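Local coordinates for Serine/threonine protein phosphatase Stp1 (PDB 2PK0) that probably removes phosphate from phosphoserine and phosphothreonine of proteins, as a magnesium-dependent serine/threonine phosphatase of the PP2C family, at residues A[9-14]-A[220-225]; A[21-26]-A[235-240]; A[36-41]-A[104-109]. All blocks are in the same frame, centred on the assembly; numbering follows the deposited sequence.

Interaction 1 (A[9-14]-A[220-225]); sequences SLLTDI and DKNQDL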
loop_
_atom_site.group_PDB
_atom_site.type_symbol
_atom_site.label_atom_id
_atom_site.label_comp_id
_atom_site.label_asym_id
_atom_site.label_seq_id
_atom_site.Cartn_x
_atom_site.Cartn_y
_atom_site.Cartn_z
ATOM N N SER A 9 0.508 7.598 -11.095
ATOM C CA SER A 9 -0.455 8.572 -10.576
ATOM C C SER A 9 -0.735 8.363 -9.074
ATOM O O SER A 9 -1.135 7.271 -8.666
ATOM C CB SER A 9 -1.757 8.461 -11.359
ATOM O OG SER A 9 -2.677 9.475 -11.016
ATOM N N LEU A 10 -0.539 9.414 -8.266
ATOM C CA LEU A 10 -0.780 9.344 -6.820
ATOM C C LEU A 10 -1.987 10.195 -6.438
ATOM O O LEU A 10 -2.149 11.288 -6.952
ATOM C CB LEU A 10 0.443 9.845 -6.048
ATOM C CG LEU A 10 1.835 9.227 -6.261
ATOM C CD1 LEU A 10 2.785 9.850 -5.305
ATOM C CD2 LEU A 10 1.879 7.731 -6.070
ATOM N N LEU A 11 -2.840 9.699 -5.546
ATOM C CA LEU A 11 -3.958 10.497 -5.045
ATOM C C LEU A 11 -4.321 10.072 -3.636
ATOM O O LEU A 11 -4.368 8.869 -3.331
ATOM C CB LEU A 11 -5.215 10.377 -5.944
ATOM C CG LEU A 11 -6.401 11.335 -5.629
ATOM C CD1 LEU A 11 -5.977 12.813 -5.701
ATOM C CD2 LEU A 11 -7.608 11.117 -6.508
ATOM N N THR A 12 -4.585 11.052 -2.779
ATOM C CA THR A 12 -5.179 10.752 -1.485
ATOM C C THR A 12 -6.444 11.572 -1.264
ATOM O O THR A 12 -6.560 12.688 -1.768
ATOM C CB THR A 12 -4.194 10.940 -0.293
ATOM O OG1 THR A 12 -4.833 10.476 0.899
ATOM C CG2 THR A 12 -3.804 12.405 -0.102
ATOM N N ASP A 13 -7.391 10.994 -0.528
ATOM C CA ASP A 13 -8.642 11.657 -0.172
ATOM C C ASP A 13 -9.033 11.317 1.253
ATOM O O ASP A 13 -8.848 10.186 1.715
ATOM C CB ASP A 13 -9.782 11.264 -1.114
ATOM C CG ASP A 13 -10.980 12.189 -0.984
ATOM O OD1 ASP A 13 -11.052 13.177 -1.738
ATOM O OD2 ASP A 13 -11.840 11.958 -0.115
ATOM N N ILE A 14 -9.609 12.300 1.932
ATOM C CA ILE A 14 -9.945 12.169 3.330
ATOM C C ILE A 14 -11.098 11.190 3.523
ATOM O O ILE A 14 -11.090 10.431 4.484
ATOM C CB ILE A 14 -10.194 13.583 3.983
ATOM C CG1 ILE A 14 -10.182 13.529 5.508
ATOM C CG2 ILE A 14 -11.476 14.262 3.476
ATOM C CD1 ILE A 14 -10.068 14.909 6.113
ATOM N N ASP A 220 -7.294 11.161 -14.236
ATOM C CA ASP A 220 -8.775 11.205 -14.201
ATOM C C ASP A 220 -9.363 9.908 -13.641
ATOM O O ASP A 220 -10.393 9.933 -12.954
ATOM C CB ASP A 220 -9.408 11.459 -15.580
ATOM C CG ASP A 220 -9.382 12.933 -16.009
ATOM O OD1 ASP A 220 -8.858 13.783 -15.259
ATOM O OD2 ASP A 220 -9.889 13.236 -17.122
ATOM N N LYS A 221 -8.720 8.783 -13.957
ATOM C CA LYS A 221 -9.163 7.479 -13.480
ATOM C C LYS A 221 -9.003 7.355 -11.968
ATOM O O LYS A 221 -9.875 6.803 -11.291
ATOM C CB LYS A 221 -8.402 6.353 -14.184
ATOM C CG LYS A 221 -8.894 6.019 -15.593
ATOM C CD LYS A 221 -7.749 5.452 -16.431
ATOM C CE LYS A 221 -8.233 4.890 -17.753
ATOM N NZ LYS A 221 -7.181 4.033 -18.360
ATOM N N ASN A 222 -7.900 7.892 -11.445
ATOM C CA ASN A 222 -7.634 7.869 -10.022
ATOM C C ASN A 222 -8.661 8.720 -9.296
ATOM O O ASN A 222 -9.132 8.341 -8.227
ATOM C CB ASN A 222 -6.224 8.384 -9.748
ATOM C CG ASN A 222 -5.522 7.641 -8.606
ATOM O OD1 ASN A 222 -6.162 7.047 -7.732
ATOM N ND2 ASN A 222 -4.191 7.688 -8.614
ATOM N N GLN A 223 -9.027 9.850 -9.897
ATOM C CA GLN A 223 -10.085 10.720 -9.374
ATOM C C GLN A 223 -11.431 10.001 -9.362
ATOM O O GLN A 223 -12.180 10.100 -8.398
ATOM C CB GLN A 223 -10.161 12.040 -10.170
ATOM C CG GLN A 223 -11.067 13.114 -9.559
ATOM C CD GLN A 223 -10.832 13.301 -8.059
ATOM O OE1 GLN A 223 -11.673 12.917 -7.226
ATOM N NE2 GLN A 223 -9.669 13.881 -7.705
ATOM N N ASP A 224 -11.708 9.238 -10.416
ATOM C CA ASP A 224 -12.934 8.440 -10.499
ATOM C C ASP A 224 -13.006 7.334 -9.466
ATOM O O ASP A 224 -14.082 6.970 -9.032
ATOM C CB ASP A 224 -13.067 7.798 -11.881
ATOM C CG ASP A 224 -13.487 8.776 -12.951
ATOM O OD1 ASP A 224 -13.798 9.939 -12.633
ATOM O OD2 ASP A 224 -13.518 8.366 -14.122
ATOM N N LEU A 225 -11.857 6.794 -9.092
ATOM C CA LEU A 225 -11.773 5.755 -8.074
ATOM C C LEU A 225 -12.159 6.284 -6.695
ATOM O O LEU A 225 -12.888 5.613 -5.963
ATOM C CB LEU A 225 -10.366 5.159 -8.024
ATOM C CG LEU A 225 -9.938 4.157 -9.099
ATOM C CD1 LEU A 225 -8.505 3.697 -8.849
ATOM C CD2 LEU A 225 -10.846 2.957 -9.114
#

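Interaction 2 (A[21-26]-A[235-240]); sequences NQDFIN and LDNITV. With MG (magnesium ion), chain F.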
loop_
_atom_site.group_PDB
_atom_site.type_symbol
_atom_site.label_atom_id
_atom_site.label_comp_id
_atom_site.label_asym_id
_atom_site.label_seq_id
_atom_site.Cartn_x
_atom_site.Cartn_y
_atom_site.Cartn_z
ATOM N N ASN A 21 -7.127 12.779 7.742
ATOM C CA ASN A 21 -6.515 11.838 6.817
ATOM C C ASN A 21 -5.211 11.306 7.400
ATOM O O ASN A 21 -4.203 11.998 7.355
ATOM C CB ASN A 21 -6.218 12.536 5.487
ATOM C CG ASN A 21 -5.831 11.564 4.375
ATOM O OD1 ASN A 21 -5.676 10.364 4.596
ATOM N ND2 ASN A 21 -5.687 12.088 3.165
ATOM N N GLN A 22 -5.214 10.075 7.906
ATOM C CA GLN A 22 -3.985 9.500 8.458
ATOM C C GLN A 22 -3.266 8.580 7.452
ATOM O O GLN A 22 -2.365 7.821 7.823
ATOM C CB GLN A 22 -4.262 8.752 9.768
ATOM C CG GLN A 22 -5.067 9.534 10.803
ATOM C CD GLN A 22 -5.217 8.773 12.110
ATOM O OE1 GLN A 22 -5.765 7.657 12.150
ATOM N NE2 GLN A 22 -4.724 9.374 13.194
ATOM N N ASP A 23 -3.680 8.630 6.187
ATOM C CA ASP A 23 -2.942 7.941 5.140
ATOM C C ASP A 23 -1.841 8.879 4.659
ATOM O O ASP A 23 -2.035 10.103 4.687
ATOM C CB ASP A 23 -3.838 7.617 3.947
ATOM C CG ASP A 23 -4.775 6.428 4.179
ATOM O OD1 ASP A 23 -4.668 5.720 5.203
ATOM O OD2 ASP A 23 -5.637 6.206 3.298
ATOM N N PHE A 24 -0.708 8.321 4.219
ATOM C CA PHE A 24 0.309 9.102 3.488
ATOM C C PHE A 24 0.812 8.367 2.240
ATOM O O PHE A 24 0.983 7.159 2.266
ATOM C CB PHE A 24 1.494 9.473 4.394
ATOM C CG PHE A 24 2.143 10.801 4.041
ATOM C CD1 PHE A 24 1.522 12.004 4.358
ATOM C CD2 PHE A 24 3.368 10.847 3.402
ATOM C CE1 PHE A 24 2.118 13.235 4.035
ATOM C CE2 PHE A 24 3.966 12.060 3.081
ATOM C CZ PHE A 24 3.341 13.256 3.397
ATOM N N ILE A 25 1.038 9.098 1.152
ATOM C CA ILE A 25 1.580 8.516 -0.090
ATOM C C ILE A 25 2.589 9.452 -0.801
ATOM O O ILE A 25 2.411 10.685 -0.810
ATOM C CB ILE A 25 0.447 8.101 -1.050
ATOM C CG1 ILE A 25 0.918 7.049 -2.058
ATOM C CG2 ILE A 25 -0.151 9.293 -1.756
ATOM C CD1 ILE A 25 -0.184 6.633 -3.024
ATOM N N ASN A 26 3.660 8.868 -1.348
ATOM C CA ASN A 26 4.658 9.620 -2.081
ATOM C C ASN A 26 5.493 8.707 -2.986
ATOM O O ASN A 26 5.498 7.478 -2.827
ATOM C CB ASN A 26 5.564 10.397 -1.130
ATOM C CG ASN A 26 5.986 11.757 -1.687
ATOM O OD1 ASN A 26 5.877 12.011 -2.883
ATOM N ND2 ASN A 26 6.481 12.633 -0.813
ATOM N N LEU A 235 -16.185 5.745 4.154
ATOM C CA LEU A 235 -16.047 5.582 5.597
ATOM C C LEU A 235 -14.631 5.643 6.133
ATOM O O LEU A 235 -14.433 5.649 7.339
ATOM C CB LEU A 235 -16.660 4.268 6.059
ATOM C CG LEU A 235 -18.120 3.994 5.715
ATOM C CD1 LEU A 235 -18.543 2.721 6.370
ATOM C CD2 LEU A 235 -19.017 5.117 6.152
ATOM N N ASP A 236 -13.646 5.689 5.256
ATOM C CA ASP A 236 -12.264 5.689 5.689
ATOM C C ASP A 236 -11.488 6.517 4.687
ATOM O O ASP A 236 -12.010 6.824 3.621
ATOM C CB ASP A 236 -11.744 4.248 5.760
ATOM C CG ASP A 236 -10.364 4.136 6.399
ATOM O OD1 ASP A 236 -9.794 5.132 6.894
ATOM O OD2 ASP A 236 -9.805 3.024 6.390
ATOM N N ASN A 237 -10.266 6.906 5.051
ATOM C CA ASN A 237 -9.346 7.564 4.139
ATOM C C ASN A 237 -9.053 6.665 2.953
ATOM O O ASN A 237 -8.830 5.475 3.123
ATOM C CB ASN A 237 -8.035 7.906 4.843
ATOM C CG ASN A 237 -8.232 8.694 6.122
ATOM O OD1 ASN A 237 -7.513 8.479 7.104
ATOM N ND2 ASN A 237 -9.175 9.629 6.116
ATOM N N ILE A 238 -9.089 7.234 1.752
ATOM C CA ILE A 238 -8.819 6.482 0.522
ATOM C C ILE A 238 -7.532 6.998 -0.068
ATOM O O ILE A 238 -7.343 8.208 -0.141
ATOM C CB ILE A 238 -9.891 6.740 -0.505
ATOM C CG1 ILE A 238 -11.254 6.854 0.180
ATOM C CG2 ILE A 238 -9.868 5.676 -1.537
ATOM C CD1 ILE A 238 -12.241 7.715 -0.583
ATOM N N THR A 239 -6.641 6.102 -0.484
ATOM C CA THR A 239 -5.317 6.503 -0.960
ATOM C C THR A 239 -4.846 5.503 -1.988
ATOM O O THR A 239 -4.834 4.313 -1.711
ATOM C CB THR A 239 -4.319 6.581 0.204
ATOM O OG1 THR A 239 -4.664 7.701 1.037
ATOM C CG2 THR A 239 -2.914 6.788 -0.295
ATOM N N VAL A 240 -4.520 5.973 -3.198
ATOM C CA VAL A 240 -4.233 5.070 -4.314
ATOM C C VAL A 240 -2.999 5.495 -5.115
ATOM O O VAL A 240 -2.846 6.671 -5.463
ATOM C CB VAL A 240 -5.454 4.931 -5.295
ATOM C CG1 VAL A 240 -5.251 3.782 -6.263
ATOM C CG2 VAL A 240 -6.756 4.710 -4.555
HETATM MG MG MG F . -7.694 2.632 6.388
HETATM O O HOH W 1 -6.985 4.244 5.134
HETATM O O HOH W 2 -5.749 6.139 7.644
HETATM O O HOH W 3 -7.334 4.008 8.054
HETATM O O HOH W 4 -7.911 1.335 8.099
#

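Interaction 3 (A[36-41]-A[104-109]); sequences LIILAD and TTIEAV. With MG (magnesium ion), chain E; MG (magnesium ion), chain F.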
loop_
_atom_site.group_PDB
_atom_site.type_symbol
_atom_site.label_atom_id
_atom_site.label_comp_id
_atom_site.label_asym_id
_atom_site.label_seq_id
_atom_site.Cartn_x
_atom_site.Cartn_y
_atom_site.Cartn_z
ATOM N N LEU A 36 10.543 4.515 -6.503
ATOM C CA LEU A 36 9.942 3.814 -5.392
ATOM C C LEU A 36 8.677 4.549 -4.973
ATOM O O LEU A 36 8.663 5.769 -4.876
ATOM C CB LEU A 36 10.925 3.747 -4.225
ATOM C CG LEU A 36 10.478 3.063 -2.933
ATOM C CD1 LEU A 36 10.620 1.545 -3.008
ATOM C CD2 LEU A 36 11.278 3.599 -1.787
ATOM N N ILE A 37 7.616 3.795 -4.721
ATOM C CA ILE A 37 6.334 4.339 -4.318
ATOM C C ILE A 37 6.059 3.766 -2.958
ATOM O O ILE A 37 6.155 2.555 -2.766
ATOM C CB ILE A 37 5.236 3.854 -5.246
ATOM C CG1 ILE A 37 5.414 4.452 -6.639
ATOM C CG2 ILE A 37 3.873 4.195 -4.690
ATOM C CD1 ILE A 37 4.676 3.709 -7.686
ATOM N N ILE A 38 5.770 4.640 -1.995
ATOM C CA ILE A 38 5.460 4.224 -0.651
ATOM C C ILE A 38 4.092 4.730 -0.219
ATOM O O ILE A 38 3.856 5.926 -0.185
ATOM C CB ILE A 38 6.511 4.719 0.349
ATOM C CG1 ILE A 38 7.911 4.570 -0.221
ATOM C CG2 ILE A 38 6.425 3.921 1.643
ATOM C CD1 ILE A 38 8.979 4.913 0.787
ATOM N N LEU A 39 3.205 3.799 0.123
ATOM C CA LEU A 39 1.866 4.103 0.632
ATOM C C LEU A 39 1.765 3.616 2.081
ATOM O O LEU A 39 2.167 2.480 2.382
ATOM C CB LEU A 39 0.808 3.398 -0.235
ATOM C CG LEU A 39 -0.692 3.683 -0.060
ATOM C CD1 LEU A 39 -1.422 3.442 -1.342
ATOM C CD2 LEU A 39 -1.361 2.841 1.039
ATOM N N ALA A 40 1.198 4.435 2.972
ATOM C CA ALA A 40 1.104 4.032 4.377
ATOM C C ALA A 40 -0.205 4.421 5.000
ATOM O O ALA A 40 -0.635 5.555 4.871
ATOM C CB ALA A 40 2.239 4.611 5.170
ATOM N N ASP A 41 -0.843 3.482 5.684
ATOM C CA ASP A 41 -2.079 3.784 6.378
ATOM C C ASP A 41 -1.831 3.802 7.896
ATOM O O ASP A 41 -1.697 2.756 8.523
ATOM C CB ASP A 41 -3.153 2.767 5.975
ATOM C CG ASP A 41 -4.487 2.951 6.697
ATOM O OD1 ASP A 41 -4.628 3.712 7.692
ATOM O OD2 ASP A 41 -5.450 2.302 6.257
ATOM N N THR A 104 1.441 2.061 11.597
ATOM C CA THR A 104 1.016 2.211 10.223
ATOM C C THR A 104 1.115 0.925 9.399
ATOM O O THR A 104 1.932 0.068 9.686
ATOM C CB THR A 104 1.779 3.346 9.510
ATOM O OG1 THR A 104 1.331 3.419 8.154
ATOM C CG2 THR A 104 3.272 3.102 9.528
ATOM N N THR A 105 0.273 0.784 8.379
ATOM C CA THR A 105 0.523 -0.234 7.361
ATOM C C THR A 105 1.641 0.265 6.443
ATOM O O THR A 105 1.972 1.451 6.452
ATOM C CB THR A 105 -0.701 -0.509 6.460
ATOM O OG1 THR A 105 -0.906 0.596 5.570
ATOM C CG2 THR A 105 -1.942 -0.761 7.265
ATOM N N ILE A 106 2.212 -0.619 5.635
ATOM C CA ILE A 106 3.066 -0.155 4.535
ATOM C C ILE A 106 2.922 -0.963 3.241
ATOM O O ILE A 106 2.697 -2.174 3.266
ATOM C CB ILE A 106 4.566 -0.054 4.924
ATOM C CG1 ILE A 106 5.249 1.041 4.096
ATOM C CG2 ILE A 106 5.295 -1.402 4.777
ATOM C CD1 ILE A 106 6.763 0.977 4.118
ATOM N N GLU A 107 2.990 -0.248 2.121
ATOM C CA GLU A 107 3.283 -0.833 0.819
ATOM C C GLU A 107 4.448 -0.062 0.212
ATOM O O GLU A 107 4.362 1.160 0.009
ATOM C CB GLU A 107 2.084 -0.757 -0.142
ATOM C CG GLU A 107 0.786 -1.374 0.343
ATOM C CD GLU A 107 0.923 -2.824 0.782
ATOM O OE1 GLU A 107 1.703 -3.581 0.180
ATOM O OE2 GLU A 107 0.255 -3.218 1.754
ATOM N N ALA A 108 5.536 -0.765 -0.068
ATOM C CA ALA A 108 6.682 -0.127 -0.660
ATOM C C ALA A 108 6.986 -0.868 -1.946
ATOM O O ALA A 108 7.188 -2.076 -1.936
ATOM C CB ALA A 108 7.861 -0.171 0.292
ATOM N N VAL A 109 6.956 -0.151 -3.063
ATOM C CA VAL A 109 7.057 -0.782 -4.381
ATOM C C VAL A 109 8.133 -0.089 -5.182
ATOM O O VAL A 109 8.073 1.130 -5.364
ATOM C CB VAL A 109 5.745 -0.655 -5.181
ATOM C CG1 VAL A 109 5.842 -1.423 -6.495
ATOM C CG2 VAL A 109 4.572 -1.142 -4.383
HETATM MG MG MG E . -5.539 4.699 9.103
HETATM MG MG MG F . -7.694 2.632 6.388
HETATM O O HOH W 5 -6.245 2.852 10.214
HETATM O O HOH W 6 -6.663 5.431 10.349
HETATM O O HOH W 3 -7.334 4.008 8.054
HETATM O O HOH W 2 -5.749 6.139 7.644
HETATM O O HOH W 4 -7.911 1.335 8.099
#

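Interaction 1 (A[9-14]-A[220-225])
In the layered alpha-beta-beta-alpha sandwich of the PP2C family, one outer layer meets one sheet here: helix 218-231 lies against strand 6-13, an outermost strand of its sheet. The axes of strand 9-13 and helix 220-225 come within 8.6 Å and run at only 26° to each other. Strand alternation turns Ser9 and Leu11 to the helix and Leu10 and Thr12 the other way. Asn222 answers them by lowering its carboxamide alongside Leu11, its CG 3.8 Å from Leu11 CB. With CG anti to the backbone N (chi1 -172°), Leu11 sends CD2 up to the helix, 3.6 Å from Asn222 O. There it crosses the side chain of Gln223 obliquely, CD2 lying 3.6 Å from Gln223 NE2. Gln223, an exposed residue, suits this border because a bend at chi2 brings its amide end back toward the strand. A weak but nearly straight hydrogen bond runs from Asn222 ND2 to Ser9 OG (3.4 Å, 176° at the hydrogen); the same hydroxyl has a stronger partner in Asp219. Small enough to fit beneath the helix, Ser9 is buried, as is Asn222, whose side chain also touches Val240 and Leu242 on the adjacent strand.

Interaction 2 (A[21-26]-A[235-240])
Asp236 OD2 binds the chain F magnesium ion at 2.1 Å, and the next residue, Asn237, ties this metal loop to residues 21-26. Gln22 N donates to Asn237 OD1 (2.9 Å, 155° at the hydrogen) from above the carbonyl plane. Asn237 ND2 bonds Ile14 O and Asn20 O at the amide's other end. Asp23 is a second-shell acid: its OD1 lies 2.7 Å from water 1, a ligand of this ion, and as close to water 2, a ligand of the chain E ion. Its negative charge may orient and polarise metal-bound water. The other oxygen, Asp23 OD2, is 2.9 Å from Thr239 OG1 and accepts from Ser196, while the Thr239 hydroxyl also meets Thr12. In an Asx turn at the strand entrance Asn21 OD1 accepts from Asp23 N; Asn21 ND2 bonds Thr12 OG1. Strands 23-26 and 238-240 belong to different sheets of the PP2C beta sandwich, their axes 7.6 Å apart and 17° from parallel, so no backbone ladder forms and side chains span the gap. Farther from the metal methyl groups take over: Thr239 CG2, anti to the backbone N, lies 3.7 Å from Ile25 CB, and Ile25 CD1 rests 3.6 Å from Val240 O.

Interaction 3 (A[36-41]-A[104-109])
Two neighbouring antiparallel strands, 35-43 and 103-112, pair in the middle of a five-stranded sheet, buried at the centre of the PP2C beta sandwich. Ile37 with Val109 and Leu39 with Glu107 are hydrogen-bonded pairs, each closed by two N-H...O bonds; Ile37 N reaches Val109 O at 2.8 Å and Leu39 N reaches Glu107 O at 2.9 Å. Between them Ile38 and Ala108 form a non-hydrogen-bonded pair, whose CA-H...O contacts add to the ladder. Near the metal end a side chain takes over from the backbone: Asp41 N donates to Thr105 OG1 (2.9 Å), while Thr105 N returns a bond to Asp41 O (2.8 Å). Thr105 can do this because its OG1 sits between its backbone N and carbonyl carbon (chi1 72°); the hydroxyl also bonds Ser124. Held this way, Asp41 extends its carboxylate toward the metal site, CG anti to the backbone N (chi1 177°), and divides its oxygens between two ions. Asp41 OD1 binds the chain E magnesium at 1.9 Å and Asp41 OD2 the chain F magnesium at 2.3 Å; water 3 binds both. This bridging aspartate is the hallmark of the PP2C binuclear centre; Gly42 O is the other protein ligand of the chain E ion, Asp197 and Asp236 those of the chain F ion, and waters fill the rest. The branched Ile38 and Ile106 cross obliquely, Ile38 CG2 to Ile106 CD1 3.9 Å, on the face covered by helix 48-64. The face bearing Leu39, Glu107 and Val109 packs on strand 191-195 of the second sheet; buried Glu107 hydrogen-bonds His120 of the adjoining strand 115-121.

From the N terminus, strand 6-13 comes first and waits some 206 residues for its partner helix in interaction 1. Residues 21-26 follow and meet 235-240 in interaction 2, beyond that helix, so these two closures alternate along the chain and cross. Interaction 3, between 36-41 and 104-109, is a shorter closure lying within both. Hydrogen bonds join the contacts: the end of the first strand is bonded to residues 235-240, linking interactions 1 and 2, and Phe24 O with Ala40 N links 2 and 3. Together they run from an outer helix through both sheets, while interactions 2 and 3 share the chain F magnesium and two of its waters, 3 and 4.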